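Local coordinates for protein bottromycin amidohydrolase (Streptomyces purpureus, PDB 6I5S) that probably hydrolyses an amide with specificity for a thiazoline-containing precursor, as a dinuclear zinc amidohydrolase that acts as the gatekeeper of bottromycin biosynthesis, at residues 13-18 against 121-126; 265-271 against 339-345; 271-277 against 362-367. The contacts are given in a common frame with arbitrary orientation. Residue numbers count along the deposited sequence, not the author numbering.

Contact 1: 13-18 against 121-126; sequences HRRGLL and PAHLLA
Leu125, Leu17 and Arg14 supply most of the 415 Å² buried where the loop 13-18 crosses the first turns of helix 121-132. Two overlapping type I turns, His13 to Gly16 and Arg15 to Leu18, curl this loop, and CA atoms come closest at Arg14 and Ala122 (4.1 Å). Arg14 engages through its carbonyl: Arg14 O lies 3.2 Å from Ala122 CA in a CA-H...O contact and 3.3 Å from Leu125 CB, while its guanidinium turns to Trp11. Leu17 (m,t) points at the helix, its CD1 3.6 Å from Ala122 O, 3.7 Å from His123 CD2 and 4.0 Å from Ala126 CB. Leu125 (t,m) sets CD1 4.4 Å from Leu18 CD1 and over one face of the Arg15 guanidinium. No direct hydrogen bond spans the segments; one water donates to Arg14 O (2.7 Å) and Ala122 O (3.0 Å) and accepts from Leu17 N (2.9 Å). The N-terminal loop thus covers the helix of a beta-alpha-beta crossover between parallel strands 111-116 and 139-142, consistent with an amidohydrolase barrel.

Contact 2: 265-271 against 339-345; sequences AGHFVCP and EGARLLV
Ala265 opens the pairing beside the end of helix 316-338, where Gly340 (phi 107°) completes a Schellman motif; Ala265 CB sits 3.3 Å from Glu339 O, with CA 4.3 Å from Gly340 CA. Gly266, also at positive phi (83°), donates from N to Gly340 O (2.9 Å), and its carbonyl O accepts from a water (2.7 Å) that also accepts from Arg342 NH1 (2.9 Å). His267 O takes the bond from Arg342 N (2.8 Å), starting a parallel ladder in which Phe268 pairs with Arg342 and Val269 with Leu343 (CA-CA 4.5 and 4.9 Å). Phe268 (chi1 m, chi2 -84°) shares a face with Arg342, whose CD makes a CH-pi contact 4.2 Å from the ring centroid and whose NH1 reaches 3.4 Å from Phe268 CZ; Arg342 NH2 bridges to Asp384 and Asp387. Strand 268-270 is the middle of three parallel strands, between 226-228 and 342-343, as expected for part of an amidohydrolase beta/alpha barrel, and a long helical crossover links it to 342-343. Val269 N donates to Arg342 O (2.9 Å) and Val269 O accepts from Leu344 N (3.0 Å); on the Leu343 face Val269 CB meets Leu343 CD2 at 4.1 Å. Cys270 CB packs on Leu344 CB (4.0 Å), and Pro271 CD lies 3.6 Å from Leu344 O.

Contact 3: 271-277 against 362-367; sequences PTLVAWR and KEIAEL
This is a buried, polar helix-helix contact at nearly right angles: segments 273-277 and 362-367 cross at 93°, with axes 9.0 Å apart and Val274 CA 5.1 Å from Glu363 CA. Thr272 takes the N-cap position, but its side chain makes no capping bond and its OG1 hydrogen-bonds His229 ND1. Instead Glu363 (t,p) extends its carboxylate to the start of helix 273-280, accepting from Leu273 N at OE2 (2.8 Å) and from Val274 N at OE1 (2.6 Å); a water joins Thr272 N (3.1 Å) and Glu363 OE2 (2.7 Å). One turn on, Arg277 and Glu366 form a two-pronged salt bridge, NE to OE2 at 2.8 Å and NH1 to OE1 at 2.9 Å, extended by Asp327 on Arg277 and Arg369 on Glu366. Leu273 (m,t) packs CB on Glu366 CB (3.7 Å) and CD1 on Leu367 CD2 (3.8 Å), while Val274 CG2 meets Lys362 CB (3.7 Å). Beyond the pair, helix 316-338 packs on Leu273 and Arg277, and Val345, just after strand 342-343, touches Glu363.

In the fold
Contacts 2 and 3 form one continuous region, with centres 14 Å apart: they share Pro271, and Val345 CG1 packs on Glu363 CG at 3.6 Å. Each strand of contact 2 leads on to a helix of contact 3. Contact 1 sits across the chain's centre, 30 Å from contact 2 and 28 Å from contact 3 between centres. Contacts 2 and 3 lie close to the dinuclear zinc site, a zinc being about 7 Å from the Thr272 side chain and about 9 Å from that of Cys270; from contact 1, the His123 side chain is about 11 Å from a zinc. Thr272 hydrogen-bonds the zinc ligand His229, and zinc-binding Asp348 follows segment 339-345 closely and touches Ala275.

Contact 1: 13-18 against 121-126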
ATOM      1  N   HIS A  13      13.854  20.504  -2.086  1.00 59.26           N
ATOM      2  CA  HIS A  13      12.426  20.230  -2.133  1.00 53.83           C
ATOM      3  C   HIS A  13      12.011  19.141  -1.152  1.00 31.33           C
ATOM      4  O   HIS A  13      10.986  18.481  -1.349  1.00 35.32           O
ATOM      5  CB  HIS A  13      12.028  19.853  -3.553  1.00 67.35           C
ATOM      6  CG  HIS A  13      12.233  20.952  -4.546  1.00 72.54           C
ATOM      7  ND1 HIS A  13      12.209  22.284  -4.196  1.00 81.45           N
ATOM      8  CD2 HIS A  13      12.466  20.917  -5.877  1.00 80.21           C
ATOM      9  CE1 HIS A  13      12.417  23.024  -5.270  1.00 85.76           C
ATOM     10  NE2 HIS A  13      12.576  22.218  -6.303  1.00 82.78           N
ATOM     11  N   ARG A  14      12.806  18.911  -0.089  1.00 34.21           N
ATOM     12  CA  ARG A  14      12.473  17.817   0.824  1.00 33.27           C
ATOM     13  C   ARG A  14      11.119  17.987   1.515  1.00 28.03           C
ATOM     14  O   ARG A  14      10.581  16.993   2.023  1.00 31.01           O
ATOM     15  CB  ARG A  14      13.579  17.637   1.870  1.00 29.51           C
ATOM     16  CG  ARG A  14      13.753  18.793   2.788  1.00 29.46           C
ATOM     17  CD  ARG A  14      15.060  18.634   3.590  1.00 36.29           C
ATOM     18  NE  ARG A  14      15.253  19.709   4.553  1.00 34.88           N
ATOM     19  CZ  ARG A  14      15.714  20.908   4.244  1.00 41.62           C
ATOM     20  NH1 ARG A  14      16.026  21.200   2.989  1.00 35.46           N
ATOM     21  NH2 ARG A  14      15.867  21.803   5.206  1.00 40.22           N
ATOM     22  N   ARG A  15      10.585  19.213   1.649  1.00 29.56           N
ATOM     23  CA  ARG A  15       9.261  19.393   2.256  1.00 26.26           C
ATOM     24  C   ARG A  15       8.148  19.334   1.219  1.00 30.44           C
ATOM     25  O   ARG A  15       7.017  19.710   1.502  1.00 30.37           O
ATOM     26  CB  ARG A  15       9.174  20.707   3.042  1.00 29.51           C
ATOM     27  CG  ARG A  15      10.186  20.796   4.169  1.00 37.58           C
ATOM     28  CD  ARG A  15       9.888  21.982   5.150  1.00 35.20           C
ATOM     29  NE  ARG A  15       8.552  21.875   5.748  1.00 30.79           N
ATOM     30  CZ  ARG A  15       8.262  21.189   6.854  1.00 27.89           C
ATOM     31  NH1 ARG A  15       7.008  21.146   7.305  1.00 33.33           N
ATOM     32  NH2 ARG A  15       9.222  20.582   7.542  1.00 30.88           N
ATOM     33  N   GLY A  16       8.441  18.803   0.036  1.00 33.54           N
ATOM     34  CA  GLY A  16       7.480  18.803  -1.073  1.00 36.61           C
ATOM     35  C   GLY A  16       6.187  18.069  -0.838  1.00 29.80           C
ATOM     36  O   GLY A  16       5.187  18.380  -1.486  1.00 35.99           O
ATOM     37  N   LEU A  17       6.152  17.099   0.070  1.00 31.88           N
ATOM     38  CA  LEU A  17       4.883  16.460   0.355  1.00 30.31           C
ATOM     39  C   LEU A  17       3.961  17.314   1.212  1.00 39.12           C
ATOM     40  O   LEU A  17       2.774  16.997   1.306  1.00 35.66           O
ATOM     41  CB  LEU A  17       5.074  15.141   1.082  1.00 30.92           C
ATOM     42  CG  LEU A  17       5.721  14.024   0.249  1.00 30.41           C
ATOM     43  CD1 LEU A  17       6.081  12.832   1.078  1.00 30.19           C
ATOM     44  CD2 LEU A  17       4.747  13.590  -0.925  1.00 39.19           C
ATOM     45  N   LEU A  18       4.477  18.366   1.853  1.00 29.60           N
ATOM     46  CA  LEU A  18       3.736  19.127   2.851  1.00 31.79           C
ATOM     47  C   LEU A  18       3.961  20.600   2.591  1.00 34.93           C
ATOM     48  O   LEU A  18       4.522  21.317   3.418  1.00 34.85           O
ATOM     49  CB  LEU A  18       4.157  18.741   4.268  1.00 34.93           C
ATOM     50  CG  LEU A  18       3.920  17.266   4.585  1.00 42.31           C
ATOM     51  CD1 LEU A  18       4.653  16.863   5.846  1.00 37.31           C
ATOM     52  CD2 LEU A  18       2.431  16.971   4.719  1.00 44.56           C
ATOM     53  N   PRO A 121      14.294  11.688  -0.226  1.00 24.79           N
ATOM     54  CA  PRO A 121      14.394  12.497   1.024  1.00 26.39           C
ATOM     55  C   PRO A 121      13.075  13.106   1.482  1.00 29.24           C
ATOM     56  O   PRO A 121      12.846  13.169   2.690  1.00 27.89           O
ATOM     57  CB  PRO A 121      15.410  13.563   0.632  1.00 27.43           C
ATOM     58  CG  PRO A 121      16.300  12.870  -0.361  1.00 31.25           C
ATOM     59  CD  PRO A 121      15.357  12.043  -1.185  1.00 28.36           C
ATOM     60  N   ALA A 122      12.163  13.478   0.556  1.00 27.37           N
ATOM     61  CA  ALA A 122      10.852  14.000   0.959  1.00 24.67           C
ATOM     62  C   ALA A 122      10.049  13.036   1.813  1.00 26.48           C
ATOM     63  O   ALA A 122       9.287  13.468   2.690  1.00 25.47           O
ATOM     64  CB  ALA A 122      10.026  14.385  -0.260  1.00 27.12           C
ATOM     65  N   HIS A 123      10.174  11.724   1.575  1.00 25.72           N
ATOM     66  CA  HIS A 123       9.491  10.786   2.438  1.00 21.92           C
ATOM     67  C   HIS A 123      10.139  10.637   3.801  1.00 22.33           C
ATOM     68  O   HIS A 123       9.425  10.367   4.780  1.00 26.51           O
ATOM     69  CB  HIS A 123       9.403   9.419   1.758  1.00 25.14           C
ATOM     70  CG  HIS A 123       8.713   9.479   0.455  1.00 29.98           C
ATOM     71  ND1 HIS A 123       9.389   9.598  -0.744  1.00 28.69           N
ATOM     72  CD2 HIS A 123       7.388   9.495   0.156  1.00 28.34           C
ATOM     73  CE1 HIS A 123       8.513   9.686  -1.724  1.00 36.42           C
ATOM     74  NE2 HIS A 123       7.294   9.647  -1.204  1.00 28.41           N
ATOM     75  N   LEU A 124      11.462  10.756   3.897  1.00 25.51           N
ATOM     76  CA  LEU A 124      12.098  10.815   5.209  1.00 23.46           C
ATOM     77  C   LEU A 124      11.652  12.046   5.959  1.00 25.62           C
ATOM     78  O   LEU A 124      11.476  12.007   7.181  1.00 26.21           O
ATOM     79  CB  LEU A 124      13.614  10.828   5.051  1.00 24.41           C
ATOM     80  CG  LEU A 124      14.188   9.507   4.439  1.00 27.62           C
ATOM     81  CD1 LEU A 124      15.680   9.613   4.415  1.00 28.12           C
ATOM     82  CD2 LEU A 124      13.793   8.264   5.236  1.00 27.64           C
ATOM     83  N   LEU A 125      11.543  13.172   5.264  1.00 25.52           N
ATOM     84  CA  LEU A 125      11.019  14.379   5.921  1.00 26.26           C
ATOM     85  C   LEU A 125       9.629  14.118   6.477  1.00 27.16           C
ATOM     86  O   LEU A 125       9.324  14.457   7.635  1.00 26.16           O
ATOM     87  CB  LEU A 125      11.013  15.557   4.942  1.00 29.02           C
ATOM     88  CG  LEU A 125      10.608  16.942   5.424  1.00 26.48           C
ATOM     89  CD1 LEU A 125       9.070  17.015   5.561  1.00 28.50           C
ATOM     90  CD2 LEU A 125      11.274  17.331   6.737  1.00 26.71           C
ATOM     91  N   ALA A 126       8.771  13.482   5.672  1.00 24.39           N
ATOM     92  CA  ALA A 126       7.432  13.164   6.131  1.00 26.79           C
ATOM     93  C   ALA A 126       7.469  12.262   7.352  1.00 25.13           C
ATOM     94  O   ALA A 126       6.647  12.420   8.245  1.00 25.40           O
ATOM     95  CB  ALA A 126       6.648  12.501   4.987  1.00 26.72           C
TER
HETATM   96  O   HOH W   1       8.043  16.115   2.027  1.00 26.86           O

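Contact 2: 265-271 against 339-345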
ATOM      1  N   ALA A 265       7.071 -20.596   0.288  1.00 42.67           N
ATOM      2  CA  ALA A 265       6.576 -20.708   1.654  1.00 43.84           C
ATOM      3  C   ALA A 265       7.410 -19.859   2.592  1.00 43.88           C
ATOM      4  O   ALA A 265       8.635 -19.915   2.567  1.00 38.87           O
ATOM      5  CB  ALA A 265       6.580 -22.171   2.102  1.00 44.17           C
ATOM      6  N   GLY A 266       6.733 -19.041   3.404  1.00 42.38           N
ATOM      7  CA  GLY A 266       7.368 -18.125   4.311  1.00 34.78           C
ATOM      8  C   GLY A 266       7.813 -16.816   3.723  1.00 35.21           C
ATOM      9  O   GLY A 266       8.264 -15.951   4.473  1.00 37.89           O
ATOM     10  N   HIS A 267       7.692 -16.621   2.428  1.00 27.51           N
ATOM     11  CA  HIS A 267       8.168 -15.394   1.826  0.54 28.12           C
ATOM     12  C   HIS A 267       7.016 -14.434   1.540  1.00 29.38           C
ATOM     13  O   HIS A 267       5.881 -14.846   1.269  1.00 31.93           O
ATOM     14  CB  HIS A 267       8.950 -15.736   0.577  0.54 34.11           C
ATOM     15  CG  HIS A 267      10.190 -16.519   0.890  0.54 35.38           C
ATOM     16  ND1 HIS A 267      10.381 -17.814   0.473  0.54 34.87           N
ATOM     17  CD2 HIS A 267      11.270 -16.208   1.658  0.54 29.49           C
ATOM     18  CE1 HIS A 267      11.537 -18.259   0.932  0.54 29.91           C
ATOM     19  NE2 HIS A 267      12.101 -17.302   1.645  0.54 34.08           N
ATOM     20  N   PHE A 268       7.323 -13.132   1.634  1.00 27.21           N
ATOM     21  CA  PHE A 268       6.336 -12.075   1.494  1.00 25.25           C
ATOM     22  C   PHE A 268       6.163 -11.762   0.023  1.00 29.99           C
ATOM     23  O   PHE A 268       7.147 -11.479  -0.662  1.00 26.48           O
ATOM     24  CB  PHE A 268       6.752 -10.823   2.221  1.00 25.94           C
ATOM     25  CG  PHE A 268       6.816 -10.984   3.733  1.00 28.32           C
ATOM     26  CD1 PHE A 268       5.685 -10.842   4.499  1.00 31.38           C
ATOM     27  CD2 PHE A 268       7.994 -11.337   4.353  1.00 31.92           C
ATOM     28  CE1 PHE A 268       5.736 -10.992   5.868  1.00 29.90           C
ATOM     29  CE2 PHE A 268       8.061 -11.464   5.716  1.00 34.89           C
ATOM     30  CZ  PHE A 268       6.922 -11.281   6.481  1.00 34.98           C
ATOM     31  N   VAL A 269       4.908 -11.791  -0.442  1.00 28.18           N
ATOM     32  CA  VAL A 269       4.537 -11.581  -1.838  1.00 24.67           C
ATOM     33  C   VAL A 269       3.487 -10.472  -1.890  1.00 27.17           C
ATOM     34  O   VAL A 269       2.458 -10.594  -1.253  1.00 26.54           O
ATOM     35  CB  VAL A 269       3.983 -12.880  -2.463  1.00 28.66           C
ATOM     36  CG1 VAL A 269       3.419 -12.604  -3.838  1.00 30.42           C
ATOM     37  CG2 VAL A 269       5.077 -13.909  -2.512  1.00 29.65           C
ATOM     38  N   CYS A 270       3.745  -9.418  -2.659  1.00 26.04           N
ATOM     39  CA  CYS A 270       2.845  -8.273  -2.808  1.00 26.55           C
ATOM     40  C   CYS A 270       2.407  -8.220  -4.267  1.00 29.83           C
ATOM     41  O   CYS A 270       3.089  -7.632  -5.103  1.00 29.80           O
ATOM     42  CB  CYS A 270       3.551  -6.974  -2.373  1.00 27.56           C
ATOM     43  SG  CYS A 270       2.460  -5.589  -2.431  1.00 30.46           S
ATOM     44  N   PRO A 271       1.259  -8.821  -4.620  1.00 26.99           N
ATOM     45  CA  PRO A 271       0.944  -9.013  -6.052  1.00 25.90           C
ATOM     46  C   PRO A 271       0.407  -7.786  -6.774  1.00 26.34           C
ATOM     47  O   PRO A 271       0.400  -7.777  -8.014  1.00 26.29           O
ATOM     48  CB  PRO A 271      -0.101 -10.150  -6.036  1.00 28.32           C
ATOM     49  CG  PRO A 271      -0.721 -10.102  -4.659  1.00 31.03           C
ATOM     50  CD  PRO A 271       0.408  -9.625  -3.723  1.00 27.58           C
ATOM     51  N   GLU A 339       0.216 -22.356  -0.200  1.00 40.02           N
ATOM     52  CA  GLU A 339       1.521 -23.012   0.003  1.00 39.30           C
ATOM     53  C   GLU A 339       2.311 -22.396   1.155  1.00 38.32           C
ATOM     54  O   GLU A 339       3.402 -22.876   1.455  1.00 45.68           O
ATOM     55  CB  GLU A 339       2.377 -22.957  -1.267  1.00 50.46           C
ATOM     56  CG  GLU A 339       1.813 -23.715  -2.444  1.00 67.14           C
ATOM     57  CD  GLU A 339       1.872 -25.199  -2.243  1.00 64.04           C
ATOM     58  OE1 GLU A 339       2.710 -25.660  -1.431  1.00 69.35           O
ATOM     59  OE2 GLU A 339       1.091 -25.905  -2.900  1.00 71.42           O
ATOM     60  N   GLY A 340       1.816 -21.334   1.780  1.00 37.76           N
ATOM     61  CA  GLY A 340       2.476 -20.735   2.919  1.00 43.34           C
ATOM     62  C   GLY A 340       3.147 -19.402   2.653  1.00 40.45           C
ATOM     63  O   GLY A 340       3.834 -18.898   3.554  1.00 35.17           O
ATOM     64  N   ALA A 341       3.062 -18.864   1.433  1.00 31.99           N
ATOM     65  CA  ALA A 341       3.535 -17.506   1.184  1.00 32.04           C
ATOM     66  C   ALA A 341       2.735 -16.519   2.034  1.00 30.87           C
ATOM     67  O   ALA A 341       1.609 -16.779   2.453  1.00 31.92           O
ATOM     68  CB  ALA A 341       3.387 -17.089  -0.280  1.00 27.98           C
ATOM     69  N   ARG A 342       3.322 -15.363   2.245  1.00 28.39           N
ATOM     70  CA  ARG A 342       2.773 -14.352   3.141  1.00 31.16           C
ATOM     71  C   ARG A 342       2.362 -13.191   2.256  1.00 26.59           C
ATOM     72  O   ARG A 342       3.168 -12.341   1.873  1.00 29.06           O
ATOM     73  CB  ARG A 342       3.795 -13.977   4.250  1.00 29.76           C
ATOM     74  CG  ARG A 342       4.151 -15.178   5.144  1.00 31.51           C
ATOM     75  CD  ARG A 342       5.244 -14.866   6.168  1.00 36.82           C
ATOM     76  NE  ARG A 342       4.631 -14.089   7.241  1.00 38.90           N
ATOM     77  CZ  ARG A 342       5.281 -13.676   8.326  1.00 41.60           C
ATOM     78  NH1 ARG A 342       6.561 -13.990   8.501  1.00 34.97           N
ATOM     79  NH2 ARG A 342       4.653 -12.955   9.233  1.00 36.44           N
ATOM     80  N   LEU A 343       1.079 -13.114   1.981  1.00 27.99           N
ATOM     81  CA  LEU A 343       0.605 -12.087   1.066  1.00 24.47           C
ATOM     82  C   LEU A 343       0.532 -10.715   1.743  1.00 26.05           C
ATOM     83  O   LEU A 343       0.375 -10.601   2.955  1.00 28.34           O
ATOM     84  CB  LEU A 343      -0.763 -12.435   0.528  1.00 25.77           C
ATOM     85  CG  LEU A 343      -0.797 -13.572  -0.476  1.00 28.05           C
ATOM     86  CD1 LEU A 343      -2.303 -13.863  -0.813  1.00 35.57           C
ATOM     87  CD2 LEU A 343      -0.068 -13.261  -1.705  1.00 34.16           C
ATOM     88  N   LEU A 344       0.655  -9.683   0.916  1.00 24.84           N
ATOM     89  CA  LEU A 344       0.566  -8.277   1.325  1.00 26.36           C
ATOM     90  C   LEU A 344      -0.420  -7.582   0.402  1.00 26.53           C
ATOM     91  O   LEU A 344      -0.661  -8.003  -0.743  1.00 26.50           O
ATOM     92  CB  LEU A 344       1.961  -7.572   1.234  1.00 27.38           C
ATOM     93  CG  LEU A 344       3.077  -8.226   2.036  1.00 28.53           C
ATOM     94  CD1 LEU A 344       4.442  -7.629   1.617  1.00 26.39           C
ATOM     95  CD2 LEU A 344       2.820  -7.946   3.533  1.00 28.55           C
ATOM     96  N   VAL A 345      -0.980  -6.487   0.894  1.00 24.54           N
ATOM     97  CA  VAL A 345      -1.963  -5.704   0.159  1.00 22.95           C
ATOM     98  C   VAL A 345      -1.292  -4.419  -0.282  1.00 26.89           C
ATOM     99  O   VAL A 345      -1.102  -3.507   0.542  1.00 27.32           O
ATOM    100  CB  VAL A 345      -3.199  -5.405   1.005  1.00 23.73           C
ATOM    101  CG1 VAL A 345      -4.171  -4.689   0.181  1.00 26.12           C
ATOM    102  CG2 VAL A 345      -3.796  -6.651   1.612  1.00 24.95           C
TER
HETATM  103  O   HOH W   2       8.359 -15.766   7.160  1.00 44.02           O

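Contact 3: 271-277 against 362-367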
ATOM      1  N   PRO A 271       1.259  -8.821  -4.620  1.00 26.99           N
ATOM      2  CA  PRO A 271       0.944  -9.013  -6.052  1.00 25.90           C
ATOM      3  C   PRO A 271       0.407  -7.786  -6.774  1.00 26.34           C
ATOM      4  O   PRO A 271       0.400  -7.777  -8.014  1.00 26.29           O
ATOM      5  CB  PRO A 271      -0.101 -10.150  -6.036  1.00 28.32           C
ATOM      6  CG  PRO A 271      -0.721 -10.102  -4.659  1.00 31.03           C
ATOM      7  CD  PRO A 271       0.408  -9.625  -3.723  1.00 27.58           C
ATOM      8  N   THR A 272      -0.064  -6.772  -6.051  1.00 26.37           N
ATOM      9  CA  THR A 272      -0.660  -5.562  -6.615  1.00 24.39           C
ATOM     10  C   THR A 272      -1.611  -5.886  -7.755  1.00 28.09           C
ATOM     11  O   THR A 272      -1.503  -5.369  -8.861  1.00 26.73           O
ATOM     12  CB  THR A 272       0.381  -4.527  -7.060  1.00 27.90           C
ATOM     13  OG1 THR A 272       1.133  -4.998  -8.166  1.00 29.03           O
ATOM     14  CG2 THR A 272       1.357  -4.209  -5.956  1.00 30.96           C
ATOM     15  N   LEU A 273      -2.637  -6.675  -7.421  1.00 24.08           N
ATOM     16  CA  LEU A 273      -3.577  -7.112  -8.460  1.00 28.24           C
ATOM     17  C   LEU A 273      -4.359  -5.927  -9.015  1.00 24.57           C
ATOM     18  O   LEU A 273      -4.665  -5.873 -10.226  1.00 25.80           O
ATOM     19  CB  LEU A 273      -4.530  -8.164  -7.904  1.00 30.10           C
ATOM     20  CG  LEU A 273      -3.804  -9.434  -7.473  1.00 28.14           C
ATOM     21  CD1 LEU A 273      -4.777 -10.318  -6.660  1.00 31.67           C
ATOM     22  CD2 LEU A 273      -3.248 -10.268  -8.676  1.00 30.22           C
ATOM     23  N   VAL A 274      -4.702  -4.977  -8.141  1.00 25.19           N
ATOM     24  CA  VAL A 274      -5.437  -3.774  -8.578  1.00 28.26           C
ATOM     25  C   VAL A 274      -4.675  -3.010  -9.647  1.00 25.41           C
ATOM     26  O   VAL A 274      -5.289  -2.428 -10.557  1.00 24.52           O
ATOM     27  CB  VAL A 274      -5.764  -2.873  -7.375  1.00 26.98           C
ATOM     28  CG1 VAL A 274      -4.497  -2.417  -6.632  1.00 26.77           C
ATOM     29  CG2 VAL A 274      -6.637  -1.669  -7.801  1.00 26.79           C
ATOM     30  N   ALA A 275      -3.344  -2.993  -9.564  1.00 27.00           N
ATOM     31  CA  ALA A 275      -2.533  -2.314 -10.586  1.00 25.74           C
ATOM     32  C   ALA A 275      -2.461  -3.098 -11.899  1.00 26.85           C
ATOM     33  O   ALA A 275      -2.542  -2.510 -12.990  1.00 24.81           O
ATOM     34  CB  ALA A 275      -1.109  -2.061 -10.013  1.00 28.10           C
ATOM     35  N   TRP A 276      -2.255  -4.411 -11.826  1.00 26.13           N
ATOM     36  CA  TRP A 276      -2.416  -5.261 -13.024  1.00 28.21           C
ATOM     37  C   TRP A 276      -3.753  -5.003 -13.721  1.00 26.31           C
ATOM     38  O   TRP A 276      -3.815  -4.838 -14.940  1.00 27.04           O
ATOM     39  CB  TRP A 276      -2.329  -6.723 -12.621  1.00 26.11           C
ATOM     40  CG  TRP A 276      -0.967  -7.357 -12.524  1.00 28.37           C
ATOM     41  CD1 TRP A 276      -0.291  -7.671 -11.362  1.00 26.61           C
ATOM     42  CD2 TRP A 276      -0.152  -7.789 -13.606  1.00 25.33           C
ATOM     43  NE1 TRP A 276       0.893  -8.311 -11.666  1.00 30.15           N
ATOM     44  CE2 TRP A 276       1.004  -8.406 -13.038  1.00 28.00           C
ATOM     45  CE3 TRP A 276      -0.302  -7.780 -15.006  1.00 28.66           C
ATOM     46  CZ2 TRP A 276       2.014  -8.977 -13.822  1.00 32.01           C
ATOM     47  CZ3 TRP A 276       0.697  -8.369 -15.782  1.00 33.68           C
ATOM     48  CH2 TRP A 276       1.861  -8.937 -15.179  1.00 32.10           C
ATOM     49  N   ARG A 277      -4.834  -5.012 -12.945  1.00 26.63           N
ATOM     50  CA  ARG A 277      -6.178  -4.787 -13.487  1.00 27.58           C
ATOM     51  C   ARG A 277      -6.260  -3.442 -14.192  1.00 27.84           C
ATOM     52  O   ARG A 277      -6.769  -3.329 -15.295  1.00 27.12           O
ATOM     53  CB  ARG A 277      -7.178  -4.852 -12.327  1.00 26.27           C
ATOM     54  CG  ARG A 277      -8.682  -4.674 -12.676  1.00 28.61           C
ATOM     55  CD  ARG A 277      -9.280  -5.967 -13.288  1.00 26.01           C
ATOM     56  NE  ARG A 277      -9.183  -7.053 -12.323  1.00 28.11           N
ATOM     57  CZ  ARG A 277      -9.439  -8.328 -12.651  1.00 30.04           C
ATOM     58  NH1 ARG A 277      -9.318  -9.282 -11.751  1.00 33.92           N
ATOM     59  NH2 ARG A 277      -9.776  -8.654 -13.885  1.00 35.42           N
ATOM     60  N   LYS A 362      -9.846  -1.829  -3.185  1.00 24.89           N
ATOM     61  CA  LYS A 362      -9.940  -2.589  -4.437  1.00 26.12           C
ATOM     62  C   LYS A 362      -9.012  -3.790  -4.440  1.00 24.87           C
ATOM     63  O   LYS A 362      -9.363  -4.853  -4.994  1.00 24.83           O
ATOM     64  CB  LYS A 362      -9.640  -1.715  -5.637  1.00 25.07           C
ATOM     65  CG  LYS A 362     -10.680  -0.654  -5.941  1.00 29.48           C
ATOM     66  CD  LYS A 362     -10.490  -0.171  -7.353  1.00 36.54           C
ATOM     67  CE  LYS A 362     -11.437   0.924  -7.697  1.00 34.96           C
ATOM     68  NZ  LYS A 362     -11.426   1.227  -9.166  1.00 36.19           N
ATOM     69  N   GLU A 363      -7.839  -3.661  -3.812  1.00 25.00           N
ATOM     70  CA  GLU A 363      -6.919  -4.786  -3.778  1.00 26.08           C
ATOM     71  C   GLU A 363      -7.416  -5.847  -2.809  1.00 27.22           C
ATOM     72  O   GLU A 363      -7.322  -7.036  -3.110  1.00 27.91           O
ATOM     73  CB  GLU A 363      -5.520  -4.323  -3.386  1.00 24.99           C
ATOM     74  CG  GLU A 363      -4.458  -5.477  -3.352  1.00 28.29           C
ATOM     75  CD  GLU A 363      -4.179  -6.078  -4.664  1.00 41.61           C
ATOM     76  OE1 GLU A 363      -4.790  -5.609  -5.654  1.00 40.43           O
ATOM     77  OE2 GLU A 363      -3.340  -7.071  -4.732  1.00 35.61           O
ATOM     78  N   ILE A 364      -8.010  -5.444  -1.668  1.00 27.41           N
ATOM     79  CA  ILE A 364      -8.709  -6.428  -0.831  1.00 24.85           C
ATOM     80  C   ILE A 364      -9.782  -7.144  -1.642  1.00 29.44           C
ATOM     81  O   ILE A 364      -9.924  -8.372  -1.564  1.00 30.23           O
ATOM     82  CB  ILE A 364      -9.306  -5.763   0.421  1.00 28.50           C
ATOM     83  CG1 ILE A 364      -8.127  -5.415   1.380  1.00 32.23           C
ATOM     84  CG2 ILE A 364     -10.323  -6.675   1.125  1.00 30.97           C
ATOM     85  CD1 ILE A 364      -8.549  -4.563   2.529  1.00 32.15           C
ATOM     86  N   ALA A 365     -10.516  -6.401  -2.462  1.00 26.84           N
ATOM     87  CA  ALA A 365     -11.560  -7.034  -3.283  1.00 30.44           C
ATOM     88  C   ALA A 365     -10.964  -8.018  -4.304  1.00 27.00           C
ATOM     89  O   ALA A 365     -11.501  -9.102  -4.509  1.00 29.24           O
ATOM     90  CB  ALA A 365     -12.384  -5.948  -3.981  1.00 29.05           C
ATOM     91  N   GLU A 366      -9.855  -7.657  -4.956  1.00 26.81           N
ATOM     92  CA  GLU A 366      -9.184  -8.598  -5.854  1.00 28.00           C
ATOM     93  C   GLU A 366      -8.788  -9.883  -5.139  1.00 28.26           C
ATOM     94  O   GLU A 366      -8.982 -10.987  -5.677  1.00 29.36           O
ATOM     95  CB  GLU A 366      -7.921  -7.994  -6.478  1.00 29.61           C
ATOM     96  CG  GLU A 366      -8.128  -6.847  -7.474  1.00 32.18           C
ATOM     97  CD  GLU A 366      -8.512  -7.265  -8.860  1.00 34.42           C
ATOM     98  OE1 GLU A 366      -8.322  -8.449  -9.206  1.00 30.93           O
ATOM     99  OE2 GLU A 366      -9.000  -6.396  -9.639  1.00 32.87           O
ATOM    100  N   LEU A 367      -8.209  -9.761  -3.941  1.00 29.09           N
ATOM    101  CA  LEU A 367      -7.735 -10.934  -3.220  1.00 26.67           C
ATOM    102  C   LEU A 367      -8.897 -11.797  -2.729  1.00 32.24           C
ATOM    103  O   LEU A 367      -8.835 -13.028  -2.793  1.00 32.02           O
ATOM    104  CB  LEU A 367      -6.857 -10.481  -2.046  1.00 26.28           C
ATOM    105  CG  LEU A 367      -5.510  -9.878  -2.467  1.00 30.32           C
ATOM    106  CD1 LEU A 367      -4.896  -9.128  -1.313  1.00 33.93           C
ATOM    107  CD2 LEU A 367      -4.586 -11.026  -2.908  1.00 35.89           C
TER
HETATM  108  O   HOH W   3      -1.129  -6.792  -3.140  1.00 26.25           O